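Side-chain contacts in probable arylamine n-acetyl transferase (PDB 4GUZ), which probably transfers acetyl groups from acetyl-coenzyme A to arylamine substrates, as members of the arylamine N-acetyltransferase family do: residues D11-D16 / F86-Q91; E33-L38 / L119-A124; L44-E49 / K69-P74; P113-M118 / S205-S210; A125-C130 / F191-Q196. All coordinates share one frame; numbering follows the deposited sequence.

Contact 1 (D11-D16 / F86-Q91); sequences DELQLD and FGAVLQ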
# COMPACT_ATOMS: atom_id res chain seq x y z
N ASP A 11 19.39 -6.90 -5.37
CA ASP A 11 20.00 -7.77 -6.37
C ASP A 11 19.09 -8.90 -6.84
O ASP A 11 19.26 -9.38 -7.96
CB ASP A 11 21.32 -8.36 -5.82
CG ASP A 11 22.48 -7.38 -5.81
OD1 ASP A 11 22.38 -6.31 -6.47
OD2 ASP A 11 23.52 -7.69 -5.17
N GLU A 12 18.11 -9.32 -6.01
CA GLU A 12 17.19 -10.41 -6.37
C GLU A 12 16.00 -9.91 -7.21
O GLU A 12 15.22 -10.72 -7.72
CB GLU A 12 16.67 -11.12 -5.11
CG GLU A 12 17.73 -11.97 -4.41
CD GLU A 12 17.16 -12.98 -3.44
OE1 GLU A 12 17.51 -14.18 -3.57
OE2 GLU A 12 16.36 -12.59 -2.56
N LEU A 13 15.86 -8.59 -7.33
CA LEU A 13 14.78 -8.00 -8.11
C LEU A 13 15.08 -8.06 -9.60
O LEU A 13 16.22 -7.81 -10.03
CB LEU A 13 14.56 -6.53 -7.68
CG LEU A 13 13.53 -5.71 -8.49
CD1 LEU A 13 12.12 -5.94 -7.99
CD2 LEU A 13 13.89 -4.26 -8.48
N GLN A 14 14.04 -8.35 -10.40
CA GLN A 14 14.10 -8.30 -11.86
C GLN A 14 13.79 -6.85 -12.22
O GLN A 14 12.63 -6.50 -12.46
CB GLN A 14 13.11 -9.32 -12.49
CG GLN A 14 13.49 -10.79 -12.31
CD GLN A 14 14.85 -11.14 -12.86
OE1 GLN A 14 15.18 -10.86 -14.02
NE2 GLN A 14 15.68 -11.75 -12.03
N LEU A 15 14.82 -5.98 -12.16
CA LEU A 15 14.72 -4.53 -12.34
C LEU A 15 14.01 -4.10 -13.63
O LEU A 15 13.08 -3.30 -13.52
CB LEU A 15 16.10 -3.85 -12.26
CG LEU A 15 16.13 -2.31 -12.32
CD1 LEU A 15 15.52 -1.68 -11.06
CD2 LEU A 15 17.55 -1.80 -12.50
N ASP A 16 14.42 -4.62 -14.82
CA ASP A 16 13.81 -4.23 -16.11
C ASP A 16 12.36 -4.65 -16.20
O ASP A 16 11.54 -3.91 -16.73
CB ASP A 16 14.58 -4.82 -17.31
CG ASP A 16 16.00 -4.30 -17.50
OD1 ASP A 16 16.25 -3.11 -17.17
OD2 ASP A 16 16.85 -5.06 -18.02
N PHE A 86 9.04 -2.12 -3.50
CA PHE A 86 9.47 -0.75 -3.72
C PHE A 86 10.81 -0.50 -3.08
O PHE A 86 11.65 0.15 -3.71
CB PHE A 86 8.42 0.26 -3.23
CG PHE A 86 8.51 1.62 -3.88
CD1 PHE A 86 8.04 1.82 -5.18
CD2 PHE A 86 8.97 2.72 -3.17
CE1 PHE A 86 8.13 3.09 -5.78
CE2 PHE A 86 9.05 3.99 -3.77
CZ PHE A 86 8.61 4.16 -5.07
N GLY A 87 11.04 -1.09 -1.90
CA GLY A 87 12.30 -1.01 -1.17
C GLY A 87 13.43 -1.60 -1.98
O GLY A 87 14.52 -1.02 -2.05
N ALA A 88 13.15 -2.74 -2.65
CA ALA A 88 14.12 -3.41 -3.52
C ALA A 88 14.47 -2.53 -4.70
O ALA A 88 15.65 -2.46 -5.06
CB ALA A 88 13.58 -4.74 -4.00
N VAL A 89 13.47 -1.85 -5.30
CA VAL A 89 13.68 -0.95 -6.45
C VAL A 89 14.53 0.24 -6.01
O VAL A 89 15.50 0.56 -6.69
CB VAL A 89 12.37 -0.47 -7.13
CG1 VAL A 89 12.67 0.36 -8.39
CG2 VAL A 89 11.48 -1.64 -7.50
N LEU A 90 14.18 0.90 -4.87
CA LEU A 90 14.90 2.08 -4.37
C LEU A 90 16.39 1.74 -4.15
O LEU A 90 17.26 2.54 -4.51
CB LEU A 90 14.26 2.62 -3.07
CG LEU A 90 12.86 3.24 -3.20
CD1 LEU A 90 12.33 3.71 -1.84
CD2 LEU A 90 12.81 4.37 -4.24
N GLN A 91 16.65 0.54 -3.62
CA GLN A 91 18.00 0.02 -3.35
C GLN A 91 18.79 -0.16 -4.65
O GLN A 91 19.96 0.25 -4.70
CB GLN A 91 17.88 -1.33 -2.61
CG GLN A 91 19.21 -2.03 -2.27
CD GLN A 91 20.08 -1.26 -1.31
OE1 GLN A 91 21.18 -0.81 -1.66
NE2 GLN A 91 19.60 -1.08 -0.08
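The carbonyl oxygen of Leu-13 is gripped twice: by NH1 of Arg-92, just beyond the 86-91 segment on the same helix, and weakly by the backbone N of Leu-15 at 3.1 Å. The second bond closes an inverse gamma turn centred on Gln-14, which occupies the N-cap position of helix 15-21. Leu-13 lays its side chain on helix 79-92. CG stands opposite the backbone N (chi1 175°), and CD2 reaches Val-89, 3.7 Å from CG2 and 3.9 Å from CA, the two side chains crossing at a slant. Nearer the backbone, Leu-13 CB rests 4.2 Å from Ala-88 CB, consistent with the close approach of turn and helix there. Leu-15, one residue past the N-cap, adds a looser touch of its CD1 on Val-89 CG1 at 4.4 Å, so the two methyls of Val-89 serve different leucines. Gln-67 of helix 63-72 bonds to Glu-12 O and Gln-14 N, just before the turn and on it. An apolar seam of this kind, joining the turn that leads into helix 15-21 to helix 79-92, belongs to the N-terminal helical bundle of arylamine N-acetyltransferases.

Contact 2 (E33-L38 / L119-A124); sequences ETLRRL and LVVRLA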
# COMPACT_ATOMS: atom_id res chain seq x y z
N GLU A 33 12.63 13.46 -9.69
CA GLU A 33 11.79 13.23 -10.87
C GLU A 33 11.65 11.72 -11.13
O GLU A 33 10.56 11.28 -11.47
CB GLU A 33 12.29 14.00 -12.11
CG GLU A 33 11.27 15.00 -12.65
CD GLU A 33 10.37 15.70 -11.64
OE1 GLU A 33 10.89 16.26 -10.64
OE2 GLU A 33 9.14 15.67 -11.84
N THR A 34 12.71 10.95 -10.88
CA THR A 34 12.67 9.49 -11.03
C THR A 34 11.73 8.90 -9.97
O THR A 34 10.87 8.09 -10.31
CB THR A 34 14.08 8.91 -10.96
OG1 THR A 34 14.80 9.41 -12.09
CG2 THR A 34 14.09 7.36 -11.00
N LEU A 35 11.87 9.33 -8.70
CA LEU A 35 11.04 8.86 -7.59
C LEU A 35 9.56 9.12 -7.87
O LEU A 35 8.73 8.26 -7.60
CB LEU A 35 11.47 9.55 -6.27
CG LEU A 35 10.78 9.09 -4.98
CD1 LEU A 35 11.10 7.63 -4.67
CD2 LEU A 35 11.14 9.98 -3.81
N ARG A 36 9.24 10.31 -8.42
CA ARG A 36 7.86 10.66 -8.77
C ARG A 36 7.30 9.69 -9.79
O ARG A 36 6.18 9.21 -9.62
CB ARG A 36 7.76 12.12 -9.30
CG ARG A 36 7.71 13.13 -8.17
CD ARG A 36 7.83 14.57 -8.63
NE ARG A 36 8.06 15.44 -7.47
CZ ARG A 36 7.61 16.69 -7.34
NH1 ARG A 36 6.91 17.26 -8.32
NH2 ARG A 36 7.86 17.37 -6.23
N ARG A 37 8.08 9.38 -10.83
CA ARG A 37 7.63 8.45 -11.88
C ARG A 37 7.51 7.03 -11.33
O ARG A 37 6.59 6.31 -11.74
CB ARG A 37 8.55 8.49 -13.10
CG ARG A 37 8.50 9.85 -13.82
CD ARG A 37 8.95 9.82 -15.29
NE ARG A 37 10.22 9.11 -15.53
CZ ARG A 37 11.43 9.55 -15.20
NH1 ARG A 37 11.58 10.70 -14.55
NH2 ARG A 37 12.50 8.82 -15.48
N LEU A 38 8.40 6.64 -10.39
CA LEU A 38 8.40 5.30 -9.77
C LEU A 38 7.15 5.11 -8.92
O LEU A 38 6.45 4.12 -9.09
CB LEU A 38 9.64 5.08 -8.90
CG LEU A 38 10.98 4.83 -9.59
CD1 LEU A 38 12.08 4.79 -8.57
CD2 LEU A 38 10.97 3.51 -10.35
N LEU A 119 7.98 3.90 3.18
CA LEU A 119 9.38 4.21 2.95
C LEU A 119 9.60 5.72 2.89
O LEU A 119 8.72 6.45 2.42
CB LEU A 119 9.88 3.54 1.67
CG LEU A 119 9.79 2.01 1.68
CD1 LEU A 119 9.56 1.45 0.28
CD2 LEU A 119 10.99 1.36 2.38
N VAL A 120 10.76 6.18 3.41
CA VAL A 120 11.13 7.60 3.40
C VAL A 120 12.43 7.72 2.60
O VAL A 120 13.37 6.97 2.86
CB VAL A 120 11.22 8.23 4.82
CG1 VAL A 120 11.70 9.69 4.77
CG2 VAL A 120 9.87 8.16 5.54
N VAL A 121 12.47 8.65 1.64
CA VAL A 121 13.62 8.90 0.77
C VAL A 121 14.27 10.24 1.14
O VAL A 121 13.57 11.24 1.34
CB VAL A 121 13.21 8.84 -0.73
CG1 VAL A 121 14.36 9.25 -1.65
CG2 VAL A 121 12.71 7.45 -1.10
N ARG A 122 15.62 10.25 1.23
CA ARG A 122 16.42 11.44 1.51
C ARG A 122 17.00 12.02 0.21
O ARG A 122 17.77 11.33 -0.47
CB ARG A 122 17.55 11.11 2.51
CG ARG A 122 17.08 11.00 3.95
CD ARG A 122 18.26 10.85 4.88
NE ARG A 122 18.61 9.44 5.07
CZ ARG A 122 18.33 8.75 6.17
NH1 ARG A 122 17.73 9.34 7.20
NH2 ARG A 122 18.67 7.47 6.26
N LEU A 123 16.60 13.26 -0.15
CA LEU A 123 17.07 13.94 -1.36
C LEU A 123 17.46 15.37 -1.01
O LEU A 123 16.60 16.19 -0.67
CB LEU A 123 16.05 13.94 -2.53
CG LEU A 123 15.70 12.59 -3.15
CD1 LEU A 123 14.38 12.68 -3.90
CD2 LEU A 123 16.81 12.09 -4.06
N ALA A 124 18.78 15.65 -1.05
CA ALA A 124 19.38 16.94 -0.72
C ALA A 124 18.99 17.36 0.72
O ALA A 124 19.14 16.56 1.63
CB ALA A 124 18.98 18.00 -1.75
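Leu-35 points from helix 32-45 straight at strand 116-123, where Val-121 and Leu-123 receive it. Its CB and CG span the gap between helix and sheet, the CA atoms of Leu-35 and Val-121 being 8.7 Å apart, and the touching is left to the two terminal methyls. CG lies trans to the backbone N (chi1 -175°), which carries the fork away from the helix. At its end CD1 meets Val-121 CG2 at 3.9 Å. CD2 settles deeper into the valine, 3.9 Å from CB and also 3.9 Å from CG1, and it alone goes on to Leu-123, whose CD1 is 4.2 Å away. The leucine and the valine therefore approach tip to tip, with both branches of each taking part, whereas Leu-123 touches from one flank with a single methyl. Both pairs are apolar. Alternation along the strand sets this up: Val-121 and Leu-123 face the helix, while Val-120 and Arg-122 turn to the other face of the sheet. Leu-90 of helix 79-92 packs against both Leu-35 and Val-121, Cys-130 of strand 126-130 does the same, and Pro-141 covers Leu-35 from a loop. Strand 116-123 itself runs antiparallel between strands 96-104 and 126-130, so the contact lays helix 32-45 across the large sheet beside helix 79-92.

Contact 3 (L44-E49 / K69-P74); sequences LNIKWE and KLLRSP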
# COMPACT_ATOMS: atom_id res chain seq x y z
N LEU A 44 -0.31 2.96 -9.53
CA LEU A 44 -1.30 2.71 -10.58
C LEU A 44 -1.34 1.25 -11.10
O LEU A 44 -2.43 0.78 -11.44
CB LEU A 44 -1.06 3.65 -11.77
CG LEU A 44 -1.50 5.10 -11.57
CD1 LEU A 44 -1.06 5.97 -12.74
CD2 LEU A 44 -3.02 5.20 -11.34
N ASN A 45 -0.20 0.54 -11.14
CA ASN A 45 -0.17 -0.79 -11.76
C ASN A 45 -0.03 -1.99 -10.80
O ASN A 45 -0.58 -3.05 -11.10
CB ASN A 45 0.97 -0.83 -12.77
CG ASN A 45 0.77 0.16 -13.89
OD1 ASN A 45 -0.06 -0.04 -14.78
ND2 ASN A 45 1.50 1.26 -13.87
N ILE A 46 0.69 -1.85 -9.68
CA ILE A 46 0.81 -2.99 -8.75
C ILE A 46 -0.52 -3.12 -8.04
O ILE A 46 -1.01 -2.16 -7.46
CB ILE A 46 2.00 -2.87 -7.76
CG1 ILE A 46 3.35 -2.53 -8.48
CG2 ILE A 46 2.10 -4.12 -6.87
CD1 ILE A 46 4.00 -3.67 -9.31
N LYS A 47 -1.12 -4.32 -8.10
CA LYS A 47 -2.46 -4.55 -7.57
C LYS A 47 -2.44 -4.63 -6.06
O LYS A 47 -1.40 -4.93 -5.47
CB LYS A 47 -3.08 -5.78 -8.22
CG LYS A 47 -3.50 -5.53 -9.67
CD LYS A 47 -3.56 -6.82 -10.48
CE LYS A 47 -3.93 -6.60 -11.93
NZ LYS A 47 -2.93 -5.78 -12.67
N TRP A 48 -3.59 -4.32 -5.43
CA TRP A 48 -3.67 -4.30 -3.97
C TRP A 48 -4.77 -5.22 -3.50
O TRP A 48 -5.93 -5.05 -3.87
CB TRP A 48 -3.89 -2.87 -3.43
CG TRP A 48 -3.49 -2.71 -1.98
CD1 TRP A 48 -2.35 -2.13 -1.52
CD2 TRP A 48 -4.19 -3.21 -0.83
NE1 TRP A 48 -2.33 -2.16 -0.14
CE2 TRP A 48 -3.42 -2.88 0.31
CE3 TRP A 48 -5.40 -3.91 -0.64
CZ2 TRP A 48 -3.83 -3.19 1.61
CZ3 TRP A 48 -5.78 -4.26 0.65
CH2 TRP A 48 -5.01 -3.88 1.76
N GLU A 49 -4.42 -6.22 -2.68
CA GLU A 49 -5.35 -7.21 -2.13
C GLU A 49 -4.70 -7.99 -0.99
O GLU A 49 -3.48 -7.99 -0.87
CB GLU A 49 -5.85 -8.17 -3.23
CG GLU A 49 -4.71 -8.80 -3.99
CD GLU A 49 -4.71 -10.30 -4.12
OE1 GLU A 49 -4.91 -11.00 -3.10
OE2 GLU A 49 -4.47 -10.79 -5.25
N LYS A 69 4.56 -13.26 -7.90
CA LYS A 69 3.12 -13.07 -7.69
C LYS A 69 2.64 -11.72 -8.29
O LYS A 69 1.71 -11.72 -9.09
CB LYS A 69 2.80 -13.14 -6.19
CG LYS A 69 1.33 -12.99 -5.83
CD LYS A 69 1.22 -12.66 -4.36
CE LYS A 69 -0.18 -12.52 -3.89
NZ LYS A 69 -0.21 -12.14 -2.46
N LEU A 70 3.29 -10.60 -7.93
CA LEU A 70 2.86 -9.25 -8.34
C LEU A 70 3.11 -8.87 -9.80
O LEU A 70 2.37 -8.05 -10.34
CB LEU A 70 3.47 -8.16 -7.43
CG LEU A 70 3.10 -8.26 -5.94
CD1 LEU A 70 3.43 -6.99 -5.18
CD2 LEU A 70 1.65 -8.54 -5.76
N LEU A 71 4.14 -9.43 -10.44
CA LEU A 71 4.45 -9.03 -11.81
C LEU A 71 4.16 -10.13 -12.86
O LEU A 71 4.14 -9.83 -14.06
CB LEU A 71 5.95 -8.64 -11.94
CG LEU A 71 6.60 -7.67 -10.95
CD1 LEU A 71 8.10 -7.53 -11.24
CD2 LEU A 71 5.98 -6.28 -11.02
N ARG A 72 4.00 -11.40 -12.43
CA ARG A 72 3.85 -12.51 -13.38
C ARG A 72 2.56 -13.35 -13.21
O ARG A 72 2.40 -14.37 -13.88
CB ARG A 72 5.10 -13.41 -13.31
CG ARG A 72 6.37 -12.62 -13.61
CD ARG A 72 7.58 -13.49 -13.87
NE ARG A 72 8.19 -13.98 -12.64
CZ ARG A 72 9.34 -13.54 -12.14
NH1 ARG A 72 10.01 -12.57 -12.75
NH2 ARG A 72 9.83 -14.08 -11.04
N SER A 73 1.63 -12.89 -12.37
CA SER A 73 0.35 -13.54 -12.19
C SER A 73 -0.74 -12.47 -12.00
O SER A 73 -0.40 -11.35 -11.56
CB SER A 73 0.38 -14.54 -11.04
OG SER A 73 0.33 -13.92 -9.77
N PRO A 74 -2.03 -12.76 -12.31
CA PRO A 74 -3.09 -11.74 -12.11
C PRO A 74 -3.43 -11.59 -10.62
O PRO A 74 -4.52 -11.95 -10.17
CB PRO A 74 -4.26 -12.29 -12.93
CG PRO A 74 -4.07 -13.77 -12.91
CD PRO A 74 -2.59 -14.01 -12.88
O HOH W 1 0.12 -6.79 -9.16
O HOH W 2 -2.73 -11.61 -1.46
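At Ile-46 the chain leaves helix 32-45 for extended angles (phi -74°, psi 126°) and passes the end of helix 63-72, the CA of Ile-46 lying 6.6 Å from that of Leu-70. The isoleucine divides its branches between two leucines. CG2 meets Leu-70 CD1 at 3.6 Å, the side chains crossing at about a right angle, while CG1, set beside the backbone N (chi1 -50°), carries CD1 to 3.7 Å from Leu-71 CD2. Next to this apolar patch a water joins the backbones, accepting from Lys-47 N at 3.0 Å and donating to Leu-70 O at 2.8 Å. A second water links the charged ends: it lies 2.8 Å from Glu-49 OE1 and 2.8 Å from Lys-69 NZ, so carboxylate and ammonium meet through solvent. Each also has direct partners, Glu-49 in Arg-75 and the backbone N of Leu-51 and Gly-76, Lys-69 in Asp-52 and Glu-81. Such a network would probably steady the charge of the buried Glu-49. Within 69-74, Ser-73 OG donates to Lys-69 O at 2.7 Å, in the carbonyl plane and on a lone pair. Helix 15-21 covers Ile-46 and Leu-71 with Phe-21, and Leu-85 of helix 79-92 touches Ile-46 and Leu-70. Beyond Lys-47 comes a short, weakly bonded strand at about 48-49, at the margin of the five-stranded sheet beside strand 221-226.

Contact 4 (P113-M118 / S205-S210); sequences PATHGM and SYFVAS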
# COMPACT_ATOMS: atom_id res chain seq x y z
N PRO A 113 -2.15 -0.46 16.44
CA PRO A 113 -0.73 -0.88 16.39
C PRO A 113 -0.06 -0.35 15.12
O PRO A 113 -0.77 0.01 14.17
CB PRO A 113 -0.77 -2.41 16.44
CG PRO A 113 -2.22 -2.78 16.65
CD PRO A 113 -3.05 -1.62 16.23
N ALA A 114 1.27 -0.25 15.12
CA ALA A 114 2.03 0.27 13.97
C ALA A 114 2.21 -0.81 12.93
O ALA A 114 3.28 -1.42 12.85
CB ALA A 114 3.38 0.81 14.43
N THR A 115 1.17 -1.04 12.11
CA THR A 115 1.19 -2.14 11.16
C THR A 115 1.00 -1.70 9.68
O THR A 115 0.59 -2.50 8.85
CB THR A 115 0.18 -3.22 11.60
OG1 THR A 115 -1.10 -2.64 11.88
CG2 THR A 115 0.66 -4.01 12.81
N HIS A 116 1.42 -0.47 9.34
CA HIS A 116 1.42 -0.03 7.94
C HIS A 116 2.82 0.39 7.56
O HIS A 116 3.30 1.40 8.05
CB HIS A 116 0.40 1.10 7.67
CG HIS A 116 0.47 1.62 6.27
ND1 HIS A 116 0.29 0.78 5.18
CD2 HIS A 116 0.75 2.87 5.82
CE1 HIS A 116 0.43 1.55 4.11
NE2 HIS A 116 0.72 2.81 4.44
N GLY A 117 3.47 -0.39 6.71
CA GLY A 117 4.83 -0.06 6.30
C GLY A 117 4.85 0.97 5.20
O GLY A 117 4.00 0.93 4.30
N MET A 118 5.81 1.90 5.27
CA MET A 118 6.06 2.97 4.30
C MET A 118 7.55 3.16 4.19
O MET A 118 8.31 2.67 5.04
CB MET A 118 5.39 4.29 4.75
CG MET A 118 3.87 4.21 4.78
SD MET A 118 3.08 5.61 5.55
CE MET A 118 3.41 5.32 7.29
N SER A 205 3.71 -8.41 9.66
CA SER A 205 2.91 -9.15 8.68
C SER A 205 2.33 -10.42 9.29
O SER A 205 1.19 -10.77 8.98
CB SER A 205 3.73 -9.49 7.44
OG SER A 205 2.90 -9.96 6.40
N TYR A 206 3.10 -11.11 10.15
CA TYR A 206 2.60 -12.31 10.84
C TYR A 206 1.30 -11.99 11.61
O TYR A 206 0.34 -12.76 11.52
CB TYR A 206 3.67 -12.90 11.79
CG TYR A 206 3.17 -14.11 12.55
CD1 TYR A 206 3.09 -15.36 11.94
CD2 TYR A 206 2.73 -14.00 13.87
CE1 TYR A 206 2.59 -16.47 12.62
CE2 TYR A 206 2.22 -15.10 14.55
CZ TYR A 206 2.15 -16.33 13.93
OH TYR A 206 1.67 -17.42 14.60
N PHE A 207 1.27 -10.86 12.34
CA PHE A 207 0.09 -10.39 13.09
C PHE A 207 -1.02 -9.99 12.10
O PHE A 207 -2.16 -10.41 12.26
CB PHE A 207 0.46 -9.20 14.01
CG PHE A 207 -0.69 -8.43 14.62
CD1 PHE A 207 -1.13 -7.24 14.06
CD2 PHE A 207 -1.29 -8.87 15.80
CE1 PHE A 207 -2.20 -6.53 14.63
CE2 PHE A 207 -2.36 -8.16 16.37
CZ PHE A 207 -2.81 -6.99 15.78
N VAL A 208 -0.68 -9.16 11.09
CA VAL A 208 -1.66 -8.67 10.11
C VAL A 208 -2.32 -9.83 9.32
O VAL A 208 -3.54 -9.80 9.11
CB VAL A 208 -1.04 -7.59 9.17
CG1 VAL A 208 -2.00 -7.21 8.04
CG2 VAL A 208 -0.67 -6.34 9.96
N ALA A 209 -1.55 -10.87 8.94
CA ALA A 209 -2.09 -11.97 8.13
C ALA A 209 -2.88 -13.03 8.92
O ALA A 209 -3.75 -13.67 8.32
CB ALA A 209 -0.98 -12.65 7.34
N SER A 210 -2.60 -13.25 10.23
CA SER A 210 -3.31 -14.32 10.96
C SER A 210 -4.07 -13.90 12.25
O SER A 210 -4.98 -14.65 12.65
CB SER A 210 -2.33 -15.44 11.32
OG SER A 210 -1.34 -15.01 12.24
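Thr-115 and Val-208 form the tight part of this contact, with Thr-115 CB only 3.6 Å from Val-208 CG2 as the two side chains run alongside each other, pointing opposite ways. Thr-115 turns its hydroxyl between its own N and carbonyl carbon (chi1 50°), which leaves CG2 to face the helix. That methyl touches Val-208 CG2 at 3.9 Å and Phe-207 CD1 at 3.9 Å, meeting the ring obliquely. Packing slackens toward the solvent side, where exposed Pro-113 lays CG 4.3 Å from Phe-207 CE1. Further round helix 198-210, Ser-210 OG donates to Tyr-206 O at 2.9 Å. Ser-210 N reaches the same oxygen from the opposite face of its plane, and OG sits 4.1 Å above the centre of the Tyr-206 ring. Inward, Tyr-80 packs on Thr-115 and Tyr-78 on Val-208. Thr-115 and His-116 both face Gly-102 of the neighbouring strand 96-104 in a classic beta bulge, and His-116 starts away from the helix. Its NE2 bonds to Asp-131 and its ring touches Cys-79, a geometry consistent with the Cys-His-Asp catalytic triad of arylamine N-acetyltransferases.

Contact 5 (A125-C130 / F191-Q196); sequences AEQWLC and FVLEPQ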
# COMPACT_ATOMS: atom_id res chain seq x y z
N ALA A 125 18.48 18.58 0.92
CA ALA A 125 18.11 19.02 2.27
C ALA A 125 16.71 18.52 2.69
O ALA A 125 16.21 18.94 3.74
CB ALA A 125 18.16 20.55 2.34
N GLU A 126 16.09 17.60 1.92
CA GLU A 126 14.70 17.17 2.16
C GLU A 126 14.47 15.65 2.40
O GLU A 126 15.33 14.81 2.13
CB GLU A 126 13.83 17.59 0.97
CG GLU A 126 14.08 19.03 0.49
CD GLU A 126 13.06 19.57 -0.49
OE1 GLU A 126 13.29 19.45 -1.72
OE2 GLU A 126 12.06 20.18 -0.03
N GLN A 127 13.27 15.34 2.89
CA GLN A 127 12.74 14.00 3.12
C GLN A 127 11.39 13.86 2.41
O GLN A 127 10.58 14.79 2.43
CB GLN A 127 12.65 13.70 4.61
CG GLN A 127 14.03 13.44 5.22
CD GLN A 127 13.96 12.92 6.62
OE1 GLN A 127 14.28 11.77 6.88
NE2 GLN A 127 13.57 13.77 7.56
N TRP A 128 11.18 12.71 1.76
CA TRP A 128 10.00 12.41 0.96
C TRP A 128 9.33 11.13 1.42
O TRP A 128 9.94 10.06 1.37
CB TRP A 128 10.39 12.28 -0.52
CG TRP A 128 10.85 13.59 -1.08
CD1 TRP A 128 12.12 14.09 -1.06
CD2 TRP A 128 10.03 14.60 -1.68
NE1 TRP A 128 12.15 15.34 -1.64
CE2 TRP A 128 10.87 15.69 -2.01
CE3 TRP A 128 8.66 14.70 -1.97
CZ2 TRP A 128 10.40 16.85 -2.64
CZ3 TRP A 128 8.19 15.85 -2.58
CH2 TRP A 128 9.06 16.91 -2.92
N LEU A 129 8.07 11.23 1.83
CA LEU A 129 7.30 10.07 2.25
C LEU A 129 6.79 9.32 1.03
O LEU A 129 6.10 9.91 0.20
CB LEU A 129 6.12 10.50 3.14
CG LEU A 129 5.17 9.37 3.59
CD1 LEU A 129 5.89 8.38 4.46
CD2 LEU A 129 3.91 9.95 4.23
N CYS A 130 7.13 8.02 0.92
CA CYS A 130 6.63 7.20 -0.18
C CYS A 130 5.67 6.16 0.39
O CYS A 130 6.07 5.05 0.77
CB CYS A 130 7.77 6.56 -0.97
SG CYS A 130 8.86 7.75 -1.79
N PHE A 191 2.52 8.33 11.88
CA PHE A 191 3.80 7.63 11.74
C PHE A 191 4.89 8.41 12.46
O PHE A 191 4.74 9.59 12.72
CB PHE A 191 4.20 7.38 10.27
CG PHE A 191 4.32 8.61 9.39
CD1 PHE A 191 3.22 9.11 8.71
CD2 PHE A 191 5.55 9.24 9.22
CE1 PHE A 191 3.33 10.26 7.93
CE2 PHE A 191 5.66 10.38 8.44
CZ PHE A 191 4.56 10.88 7.77
N VAL A 192 5.98 7.72 12.77
CA VAL A 192 7.21 8.24 13.36
C VAL A 192 8.34 7.81 12.42
O VAL A 192 8.18 6.82 11.70
CB VAL A 192 7.42 7.78 14.82
CG1 VAL A 192 6.32 8.33 15.74
CG2 VAL A 192 7.52 6.27 14.92
N LEU A 193 9.46 8.53 12.42
CA LEU A 193 10.54 8.23 11.50
C LEU A 193 11.52 7.17 12.02
O LEU A 193 12.53 6.95 11.36
CB LEU A 193 11.31 9.50 11.16
CG LEU A 193 10.47 10.65 10.55
CD1 LEU A 193 11.35 11.85 10.27
CD2 LEU A 193 9.72 10.19 9.27
N GLU A 194 11.22 6.50 13.16
CA GLU A 194 12.11 5.44 13.65
C GLU A 194 12.37 4.42 12.53
O GLU A 194 11.40 3.86 12.00
CB GLU A 194 11.50 4.72 14.88
CG GLU A 194 12.51 3.83 15.62
CD GLU A 194 13.73 4.56 16.15
OE1 GLU A 194 13.58 5.65 16.76
OE2 GLU A 194 14.86 4.09 15.88
N PRO A 195 13.65 4.18 12.14
CA PRO A 195 13.90 3.23 11.04
C PRO A 195 13.42 1.82 11.35
O PRO A 195 13.55 1.32 12.47
CB PRO A 195 15.44 3.28 10.87
CG PRO A 195 15.83 4.60 11.43
CD PRO A 195 14.90 4.82 12.59
N GLN A 196 12.82 1.19 10.32
CA GLN A 196 12.29 -0.17 10.40
C GLN A 196 12.86 -0.97 9.25
O GLN A 196 13.24 -0.40 8.24
CB GLN A 196 10.74 -0.17 10.38
CG GLN A 196 10.14 0.55 11.59
CD GLN A 196 10.11 -0.34 12.81
OE1 GLN A 196 9.40 -1.35 12.86
NE2 GLN A 196 10.90 0.00 13.80
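Phe-191, the first residue of 191-196, and Leu-129 point at one another across the sheet face. With CG between N and the carbonyl carbon (chi1 59°), the ring projects toward Leu-129, which forks against its far end: CD1 lies over one face, while CD2 makes the nearest approaches, 3.7 Å to CZ and 3.8 Å to CE1. Trp-171, on the adjoining strand 170-176, meets the same phenylalanine with its ring nearly parallel. Val-192 turns the other way, and at Leu-193 the side chain again faces strand 126-130. Leu-193 sends CD1 to 4.0 Å from NE2 of Gln-127, a methyl beside an amide nitrogen. The glutamine reaches it with an outstretched chain, and its OE1 is bonded to the hydroxyl of Tyr-98. Strands 116-123 and 96-104 separate the two segments within the sheet, and the CA atoms of Leu-129 and Leu-193 are 10.0 Å apart, so side chains alone bridge the concave face of a strongly curved sheet, with Ile-100 between touching both Leu-129 and Phe-191. Chemically, the contact holds by dispersion and shape: Leu-129 and Phe-191 pack in the interior, and Gln-127 brings the apolar seam to a partly polar end, its side-chain oxygen OE1 satisfied by the tyrosine hydroxyl.

From the N terminus, 11-16 opens contact 1, which closes at 86-91 and gathers the first helices. Contact 2 starts inside that loop, at 33-38, but closes beyond it at 119-124, so the two cross, and contact 2 binds the helices to the large antiparallel sheet. Contact 3, 44-49 with 69-74, is nested within both. At 113-118 contact 4 opens before contact 2 has closed, crosses it, and ends on helix 198-210. Contact 5 lies nested inside contact 4 and bridges two non-adjacent strands of that same sheet by side chains. Neighbouring strands 116-123 and 126-130, pairing Leu-119 with Cys-130 and Val-121 with Trp-128, join contacts 2 and 5; Met-118 touches Phe-191, joining contacts 4 and 5.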